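Local coordinates for coiled-coil and C2 domain-containing protein 1-like (Drosophila melanogaster, PDB 6EI6) that binds phosphatidylinositol monophosphates and regulates endosomal protein sorting, sustaining ESCRT-III activity probably by keeping the core subunit Shrub from polymerising inappropriately, at residues R41-C53 / Q257-D269. Residues are numbered along the deposited sequence; the frame is centred on the assembly and turned at random.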
ATOM      1  N   ARG A  41     -20.073 -13.521 -10.614  1.00 32.92           N
ATOM      2  CA  ARG A  41     -19.157 -13.906  -9.538  1.00 33.03           C
ATOM      3  C   ARG A  41     -17.910 -14.627 -10.055  1.00 33.99           C
ATOM      4  O   ARG A  41     -16.812 -14.451  -9.509  1.00 33.39           O
ATOM      5  CB  ARG A  41     -19.894 -14.778  -8.524  1.00 31.40           C
ATOM      6  CG  ARG A  41     -21.044 -14.056  -7.824  1.00 33.98           C
ATOM      7  CD  ARG A  41     -20.524 -12.988  -6.845  1.00 36.62           C
ATOM      8  NE  ARG A  41     -21.609 -12.231  -6.202  1.00 45.15           N
ATOM      9  CZ  ARG A  41     -21.515 -11.623  -5.017  1.00 38.77           C
ATOM     10  NH1 ARG A  41     -20.398 -11.658  -4.303  1.00 35.41           N
ATOM     11  NH2 ARG A  41     -22.557 -10.989  -4.535  1.00 48.10           N
ATOM     12  N   MET A  42     -18.058 -15.455 -11.090  1.00 30.46           N
ATOM     13  CA  MET A  42     -16.895 -16.039 -11.744  1.00 33.61           C
ATOM     14  C   MET A  42     -15.919 -14.951 -12.168  1.00 33.44           C
ATOM     15  O   MET A  42     -14.711 -15.025 -11.905  1.00 32.16           O
ATOM     16  CB  MET A  42     -17.340 -16.861 -12.959  1.00 27.86           C
ATOM     17  CG  MET A  42     -17.963 -18.195 -12.620  1.00 26.25           C
ATOM     18  SD  MET A  42     -18.786 -18.958 -14.040  1.00 35.57           S
ATOM     19  CE  MET A  42     -17.356 -19.263 -15.126  1.00 28.84           C
ATOM     20  N   GLU A  43     -16.432 -13.927 -12.834  1.00 36.00           N
ATOM     21  CA  GLU A  43     -15.571 -12.857 -13.310  1.00 36.58           C
ATOM     22  C   GLU A  43     -14.982 -12.054 -12.146  1.00 34.29           C
ATOM     23  O   GLU A  43     -13.783 -11.741 -12.138  1.00 35.93           O
ATOM     24  CB  GLU A  43     -16.373 -11.979 -14.259  1.00 36.25           C
ATOM     25  CG  GLU A  43     -15.537 -10.973 -14.969  1.00 49.17           C
ATOM     26  CD  GLU A  43     -16.250 -10.373 -16.146  1.00 56.37           C
ATOM     27  OE1 GLU A  43     -17.207 -11.029 -16.658  1.00 52.08           O
ATOM     28  OE2 GLU A  43     -15.844  -9.250 -16.534  1.00 60.03           O
ATOM     29  N   GLU A  44     -15.801 -11.732 -11.142  1.00 33.09           N
ATOM     30  CA  GLU A  44     -15.297 -11.061  -9.943  1.00 37.54           C
ATOM     31  C   GLU A  44     -14.188 -11.863  -9.281  1.00 35.61           C
ATOM     32  O   GLU A  44     -13.149 -11.305  -8.889  1.00 33.50           O
ATOM     33  CB  GLU A  44     -16.434 -10.845  -8.947  1.00 36.23           C
ATOM     34  CG  GLU A  44     -17.411  -9.815  -9.404  1.00 44.91           C
ATOM     35  CD  GLU A  44     -16.913  -8.412  -9.080  1.00 63.17           C
ATOM     36  OE1 GLU A  44     -16.193  -8.246  -8.045  1.00 64.62           O
ATOM     37  OE2 GLU A  44     -17.211  -7.484  -9.873  1.00 64.56           O
ATOM     38  N   GLN A  45     -14.416 -13.175  -9.113  1.00 28.92           N
ATOM     39  CA  GLN A  45     -13.429 -14.010  -8.452  1.00 29.00           C
ATOM     40  C   GLN A  45     -12.108 -13.980  -9.203  1.00 31.75           C
ATOM     41  O   GLN A  45     -11.040 -13.857  -8.586  1.00 29.50           O
ATOM     42  CB  GLN A  45     -13.939 -15.439  -8.327  1.00 30.32           C
ATOM     43  CG  GLN A  45     -12.899 -16.390  -7.721  1.00 28.77           C
ATOM     44  CD  GLN A  45     -12.759 -16.189  -6.220  1.00 30.14           C
ATOM     45  OE1 GLN A  45     -13.709 -15.791  -5.566  1.00 29.23           O
ATOM     46  NE2 GLN A  45     -11.573 -16.465  -5.672  1.00 29.87           N
ATOM     47  N   LEU A  46     -12.163 -14.076 -10.538  1.00 27.89           N
ATOM     48  CA  LEU A  46     -10.943 -14.083 -11.335  1.00 27.30           C
ATOM     49  C   LEU A  46     -10.263 -12.720 -11.287  1.00 32.17           C
ATOM     50  O   LEU A  46      -9.034 -12.639 -11.168  1.00 31.35           O
ATOM     51  CB  LEU A  46     -11.263 -14.490 -12.782  1.00 28.35           C
ATOM     52  CG  LEU A  46     -11.668 -15.959 -12.998  1.00 31.29           C
ATOM     53  CD1 LEU A  46     -12.309 -16.184 -14.392  1.00 32.95           C
ATOM     54  CD2 LEU A  46     -10.476 -16.898 -12.791  1.00 26.93           C
ATOM     55  N   ALA A  47     -11.052 -11.638 -11.351  1.00 29.23           N
ATOM     56  CA  ALA A  47     -10.490 -10.298 -11.202  1.00 30.18           C
ATOM     57  C   ALA A  47      -9.796 -10.128  -9.852  1.00 29.59           C
ATOM     58  O   ALA A  47      -8.709  -9.537  -9.786  1.00 28.76           O
ATOM     59  CB  ALA A  47     -11.576  -9.226 -11.395  1.00 30.42           C
ATOM     60  N   LYS A  48     -10.385 -10.659  -8.765  1.00 27.37           N
ATOM     61  CA  LYS A  48      -9.706 -10.595  -7.465  1.00 29.17           C
ATOM     62  C   LYS A  48      -8.421 -11.400  -7.477  1.00 30.27           C
ATOM     63  O   LYS A  48      -7.417 -10.996  -6.877  1.00 34.08           O
ATOM     64  CB  LYS A  48     -10.593 -11.113  -6.339  1.00 29.39           C
ATOM     65  CG  LYS A  48     -11.646 -10.161  -5.836  1.00 34.98           C
ATOM     66  CD  LYS A  48     -12.490 -10.823  -4.738  1.00 37.20           C
ATOM     67  CE  LYS A  48     -13.688  -9.955  -4.399  1.00 42.54           C
ATOM     68  NZ  LYS A  48     -14.419  -9.491  -5.631  1.00 49.22           N
ATOM     69  N   GLN A  49      -8.436 -12.552  -8.147  1.00 30.39           N
ATOM     70  CA  GLN A  49      -7.230 -13.367  -8.242  1.00 32.63           C
ATOM     71  C   GLN A  49      -6.158 -12.639  -9.041  1.00 34.02           C
ATOM     72  O   GLN A  49      -4.976 -12.641  -8.662  1.00 31.35           O
ATOM     73  CB  GLN A  49      -7.566 -14.722  -8.889  1.00 29.97           C
ATOM     74  CG  GLN A  49      -8.254 -15.703  -7.946  1.00 29.68           C
ATOM     75  CD  GLN A  49      -8.795 -16.985  -8.631  1.00 31.98           C
ATOM     76  OE1 GLN A  49      -9.693 -17.628  -8.088  1.00 31.27           O
ATOM     77  NE2 GLN A  49      -8.260 -17.343  -9.814  1.00 25.95           N
ATOM     78  N   LEU A  50      -6.557 -12.035 -10.165  1.00 29.40           N
ATOM     79  CA  LEU A  50      -5.635 -11.214 -10.949  1.00 34.97           C
ATOM     80  C   LEU A  50      -4.974 -10.144 -10.080  1.00 33.85           C
ATOM     81  O   LEU A  50      -3.744 -10.006 -10.074  1.00 34.27           O
ATOM     82  CB  LEU A  50      -6.382 -10.568 -12.107  1.00 31.83           C
ATOM     83  CG  LEU A  50      -5.499  -9.871 -13.107  1.00 32.98           C
ATOM     84  CD1 LEU A  50      -4.490 -10.872 -13.656  1.00 36.31           C
ATOM     85  CD2 LEU A  50      -6.380  -9.258 -14.200  1.00 33.24           C
ATOM     86  N   MET A  51      -5.782  -9.394  -9.324  1.00 27.17           N
ATOM     87  CA  MET A  51      -5.241  -8.375  -8.437  1.00 29.77           C
ATOM     88  C   MET A  51      -4.196  -8.946  -7.496  1.00 35.49           C
ATOM     89  O   MET A  51      -3.152  -8.319  -7.268  1.00 33.30           O
ATOM     90  CB  MET A  51      -6.355  -7.720  -7.620  1.00 30.91           C
ATOM     91  CG  MET A  51      -5.886  -6.491  -6.840  1.00 40.83           C
ATOM     92  SD  MET A  51      -5.459  -5.107  -7.950  1.00 45.10           S
ATOM     93  CE  MET A  51      -7.059  -4.754  -8.632  1.00 40.25           C
ATOM     94  N   MET A  52      -4.464 -10.129  -6.920  1.00 35.19           N
ATOM     95  CA  MET A  52      -3.506 -10.718  -5.986  1.00 30.43           C
ATOM     96  C   MET A  52      -2.207 -11.076  -6.695  1.00 31.01           C
ATOM     97  O   MET A  52      -1.117 -10.868  -6.152  1.00 33.75           O
ATOM     98  CB  MET A  52      -4.098 -11.950  -5.309  1.00 32.62           C
ATOM     99  CG  MET A  52      -5.012 -11.637  -4.120  1.00 40.11           C
ATOM    100  SD  MET A  52      -5.506 -13.123  -3.167  1.00 48.41           S
ATOM    101  CE  MET A  52      -3.897 -13.801  -2.751  1.00 36.04           C
ATOM    102  N   CYS A  53      -2.303 -11.597  -7.913  1.00 25.56           N
ATOM    103  CA  CYS A  53      -1.105 -11.899  -8.690  1.00 36.36           C
ATOM    104  C   CYS A  53      -0.253 -10.659  -8.908  1.00 35.86           C
ATOM    105  O   CYS A  53       0.969 -10.703  -8.741  1.00 34.49           O
ATOM    106  CB  CYS A  53      -1.482 -12.508 -10.043  1.00 35.62           C
ATOM    107  SG  CYS A  53      -2.222 -14.111  -9.842  1.00 37.46           S
ATOM    108  N   GLN A 257      -8.468 -13.335   5.118  1.00 41.09           N
ATOM    109  CA  GLN A 257      -9.373 -13.576   4.006  1.00 41.61           C
ATOM    110  C   GLN A 257      -8.663 -13.646   2.659  1.00 40.85           C
ATOM    111  O   GLN A 257      -9.194 -14.260   1.732  1.00 39.47           O
ATOM    112  CB  GLN A 257     -10.483 -12.528   3.955  1.00 44.06           C
ATOM    113  CG  GLN A 257     -10.075 -11.103   3.952  1.00 50.85           C
ATOM    114  CD  GLN A 257     -11.246 -10.213   4.356  1.00 55.95           C
ATOM    115  OE1 GLN A 257     -11.343  -9.800   5.517  1.00 62.91           O
ATOM    116  NE2 GLN A 257     -12.158  -9.933   3.405  1.00 51.53           N
ATOM    117  N   MET A 258      -7.473 -13.063   2.531  1.00 39.34           N
ATOM    118  CA  MET A 258      -6.698 -13.284   1.315  1.00 42.50           C
ATOM    119  C   MET A 258      -6.278 -14.740   1.208  1.00 39.43           C
ATOM    120  O   MET A 258      -6.287 -15.318   0.116  1.00 40.56           O
ATOM    121  CB  MET A 258      -5.475 -12.359   1.281  1.00 38.73           C
ATOM    122  CG  MET A 258      -5.824 -10.881   0.961  1.00 42.51           C
ATOM    123  SD  MET A 258      -4.462  -9.715   1.202  1.00 43.48           S
ATOM    124  CE  MET A 258      -3.303 -10.295  -0.048  1.00 32.33           C
ATOM    125  N   GLU A 259      -5.909 -15.347   2.333  1.00 40.38           N
ATOM    126  CA  GLU A 259      -5.533 -16.753   2.326  1.00 42.70           C
ATOM    127  C   GLU A 259      -6.708 -17.634   1.932  1.00 42.12           C
ATOM    128  O   GLU A 259      -6.534 -18.629   1.232  1.00 47.44           O
ATOM    129  CB  GLU A 259      -4.994 -17.157   3.690  1.00 42.24           C
ATOM    130  CG  GLU A 259      -3.546 -16.767   3.898  1.00 46.82           C
ATOM    131  CD  GLU A 259      -3.123 -16.839   5.365  1.00 54.60           C
ATOM    132  OE1 GLU A 259      -4.017 -16.875   6.255  1.00 50.12           O
ATOM    133  OE2 GLU A 259      -1.891 -16.857   5.622  1.00 52.95           O
ATOM    134  N   HIS A 260      -7.920 -17.282   2.356  1.00 43.83           N
ATOM    135  CA  HIS A 260      -9.063 -18.087   1.955  1.00 44.38           C
ATOM    136  C   HIS A 260      -9.191 -18.117   0.440  1.00 47.02           C
ATOM    137  O   HIS A 260      -9.409 -19.186  -0.142  1.00 45.96           O
ATOM    138  CB  HIS A 260     -10.340 -17.580   2.628  1.00 42.82           C
ATOM    139  CG  HIS A 260     -10.294 -17.666   4.131  1.00 56.42           C
ATOM    140  ND1 HIS A 260      -9.446 -18.528   4.804  1.00 61.42           N
ATOM    141  CD2 HIS A 260     -10.979 -16.993   5.092  1.00 62.23           C
ATOM    142  CE1 HIS A 260      -9.603 -18.375   6.110  1.00 61.44           C
ATOM    143  NE2 HIS A 260     -10.526 -17.450   6.313  1.00 66.20           N
ATOM    144  N   ILE A 261      -8.991 -16.967  -0.221  1.00 42.20           N
ATOM    145  CA  ILE A 261      -9.041 -16.928  -1.682  1.00 37.76           C
ATOM    146  C   ILE A 261      -7.991 -17.852  -2.283  1.00 37.52           C
ATOM    147  O   ILE A 261      -8.238 -18.550  -3.273  1.00 34.46           O
ATOM    148  CB  ILE A 261      -8.861 -15.486  -2.177  1.00 37.50           C
ATOM    149  CG1 ILE A 261     -10.026 -14.631  -1.671  1.00 39.08           C
ATOM    150  CG2 ILE A 261      -8.683 -15.441  -3.725  1.00 29.06           C
ATOM    151  CD1 ILE A 261     -10.120 -13.334  -2.354  1.00 39.60           C
ATOM    152  N   THR A 262      -6.798 -17.861  -1.714  1.00 36.61           N
ATOM    153  CA  THR A 262      -5.765 -18.688  -2.311  1.00 45.82           C
ATOM    154  C   THR A 262      -6.049 -20.192  -2.135  1.00 42.59           C
ATOM    155  O   THR A 262      -5.492 -21.011  -2.874  1.00 37.14           O
ATOM    156  CB  THR A 262      -4.408 -18.267  -1.746  1.00 39.20           C
ATOM    157  OG1 THR A 262      -3.408 -18.622  -2.689  1.00 49.82           O
ATOM    158  CG2 THR A 262      -4.113 -18.930  -0.425  1.00 33.75           C
ATOM    159  N   GLU A 263      -6.940 -20.563  -1.215  1.00 37.75           N
ATOM    160  CA  GLU A 263      -7.284 -21.955  -0.998  1.00 40.63           C
ATOM    161  C   GLU A 263      -8.379 -22.444  -1.916  1.00 38.20           C
ATOM    162  O   GLU A 263      -8.581 -23.657  -2.023  1.00 41.90           O
ATOM    163  CB  GLU A 263      -7.711 -22.173   0.445  1.00 40.29           C
ATOM    164  CG  GLU A 263      -6.536 -22.215   1.387  1.00 47.61           C
ATOM    165  CD  GLU A 263      -6.939 -21.792   2.775  1.00 59.46           C
ATOM    166  OE1 GLU A 263      -8.166 -21.900   3.069  1.00 58.03           O
ATOM    167  OE2 GLU A 263      -6.046 -21.344   3.553  1.00 58.58           O
ATOM    168  N   LYS A 264      -9.095 -21.540  -2.564  1.00 34.12           N
ATOM    169  CA  LYS A 264     -10.072 -21.901  -3.571  1.00 34.10           C
ATOM    170  C   LYS A 264      -9.813 -21.077  -4.831  1.00 33.41           C
ATOM    171  O   LYS A 264     -10.588 -20.220  -5.235  1.00 33.36           O
ATOM    172  CB  LYS A 264     -11.487 -21.716  -3.051  1.00 37.37           C
ATOM    173  CG  LYS A 264     -11.625 -22.027  -1.589  1.00 40.64           C
ATOM    174  CD  LYS A 264     -13.082 -22.272  -1.201  1.00 50.49           C
ATOM    175  CE  LYS A 264     -13.692 -21.029  -0.542  1.00 50.18           C
ATOM    176  NZ  LYS A 264     -15.147 -21.225  -0.241  1.00 59.73           N
ATOM    177  N   TRP A 265      -8.694 -21.353  -5.472  1.00 29.74           N
ATOM    178  CA  TRP A 265      -8.352 -20.674  -6.702  1.00 28.99           C
ATOM    179  C   TRP A 265      -9.285 -21.162  -7.802  1.00 30.70           C
ATOM    180  O   TRP A 265      -9.223 -22.330  -8.206  1.00 28.71           O
ATOM    181  CB  TRP A 265      -6.891 -20.967  -7.045  1.00 32.29           C
ATOM    182  CG  TRP A 265      -6.243 -19.989  -7.945  1.00 32.00           C
ATOM    183  CD1 TRP A 265      -5.933 -20.169  -9.265  1.00 35.26           C
ATOM    184  CD2 TRP A 265      -5.754 -18.690  -7.591  1.00 28.55           C
ATOM    185  NE1 TRP A 265      -5.290 -19.061  -9.756  1.00 37.03           N
ATOM    186  CE2 TRP A 265      -5.162 -18.141  -8.744  1.00 34.39           C
ATOM    187  CE3 TRP A 265      -5.746 -17.947  -6.405  1.00 34.20           C
ATOM    188  CZ2 TRP A 265      -4.599 -16.869  -8.759  1.00 36.26           C
ATOM    189  CZ3 TRP A 265      -5.193 -16.692  -6.412  1.00 35.96           C
ATOM    190  CH2 TRP A 265      -4.624 -16.158  -7.588  1.00 39.68           C
ATOM    191  N   LEU A 266     -10.129 -20.273  -8.319  1.00 30.54           N
ATOM    192  CA  LEU A 266     -10.991 -20.659  -9.431  1.00 30.16           C
ATOM    193  C   LEU A 266     -10.155 -20.756 -10.703  1.00 29.86           C
ATOM    194  O   LEU A 266      -9.374 -19.852 -11.003  1.00 26.73           O
ATOM    195  CB  LEU A 266     -12.125 -19.662  -9.595  1.00 25.81           C
ATOM    196  CG  LEU A 266     -13.320 -20.076 -10.426  1.00 28.52           C
ATOM    197  CD1 LEU A 266     -14.564 -19.436  -9.881  1.00 26.24           C
ATOM    198  CD2 LEU A 266     -13.129 -19.721 -11.909  1.00 26.43           C
ATOM    199  N   VAL A 267     -10.316 -21.864 -11.433  1.00 28.92           N
ATOM    200  CA  VAL A 267      -9.571 -22.174 -12.656  1.00 29.87           C
ATOM    201  C   VAL A 267     -10.556 -22.765 -13.659  1.00 31.50           C
ATOM    202  O   VAL A 267     -11.333 -23.656 -13.306  1.00 36.35           O
ATOM    203  CB  VAL A 267      -8.429 -23.184 -12.378  1.00 36.89           C
ATOM    204  CG1 VAL A 267      -7.853 -23.771 -13.671  1.00 29.07           C
ATOM    205  CG2 VAL A 267      -7.337 -22.596 -11.514  1.00 28.63           C
ATOM    206  N   LEU A 268     -10.545 -22.292 -14.903  1.00 33.31           N
ATOM    207  CA  LEU A 268     -11.438 -22.921 -15.875  1.00 39.12           C
ATOM    208  C   LEU A 268     -10.930 -24.312 -16.261  1.00 40.40           C
ATOM    209  O   LEU A 268      -9.719 -24.574 -16.272  1.00 42.10           O
ATOM    210  CB  LEU A 268     -11.570 -22.067 -17.128  1.00 32.46           C
ATOM    211  CG  LEU A 268     -11.962 -20.614 -16.864  1.00 34.24           C
ATOM    212  CD1 LEU A 268     -12.025 -19.836 -18.163  1.00 29.69           C
ATOM    213  CD2 LEU A 268     -13.263 -20.489 -16.087  1.00 33.52           C
ATOM    214  N   ASP A 269     -11.861 -25.225 -16.540  1.00 38.70           N
ATOM    215  CA  ASP A 269     -11.500 -26.370 -17.376  1.00 43.69           C
ATOM    216  C   ASP A 269     -11.264 -25.845 -18.794  1.00 47.36           C
ATOM    217  O   ASP A 269     -11.900 -24.871 -19.213  1.00 56.28           O
ATOM    218  CB  ASP A 269     -12.609 -27.432 -17.366  1.00 41.68           C
ATOM    219  CG  ASP A 269     -13.112 -27.777 -15.960  1.00 44.04           C
ATOM    220  OD1 ASP A 269     -12.540 -27.307 -14.944  1.00 44.00           O
ATOM    221  OD2 ASP A 269     -14.086 -28.557 -15.867  1.00 43.34           O
TER
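The Q49 side chain lies over one face of the W265 indole, its amide stacked within 19° of the ring plane, while C53 SG meets the ring edge, 3.8 Å from CZ2. Q49 CG makes a CH-pi contact 3.5 Å from the centroid of the six-membered ring. Here the helix-then-strand C-terminal tail, 257-269, packs on helix 34-62, which forms a helical hairpin with helix 66-91; F106 also meets the W265 ring. Extended beyond CG (chi2 171°), Q49 reaches the strand backbone and pairs with L266 twice: NE2 gives a nearly straight bond of 3.0 Å to L266 O, in the carbonyl plane on a lone pair, and OE1 accepts from L266 N at 2.7 Å, the donor standing 23° off the plane of the Q49 side-chain carbonyl. A leucine in place of Q49 would probably leave L266 N and O without these mates and Q45 NE2 without its acceptor. On the tail's helix, I261 is a knob in the hole formed by Q45, K48, Q49 and M52, its CG2 4.0 Å from M52 SD. Toward the other end the L46 and L266 side chains cross at about a right angle, CD2 of L46 4.0 Å from CD2 of L266. Q45 NE2 completes the grip on Q49 OE1, a 3.3 Å bond along a lone pair.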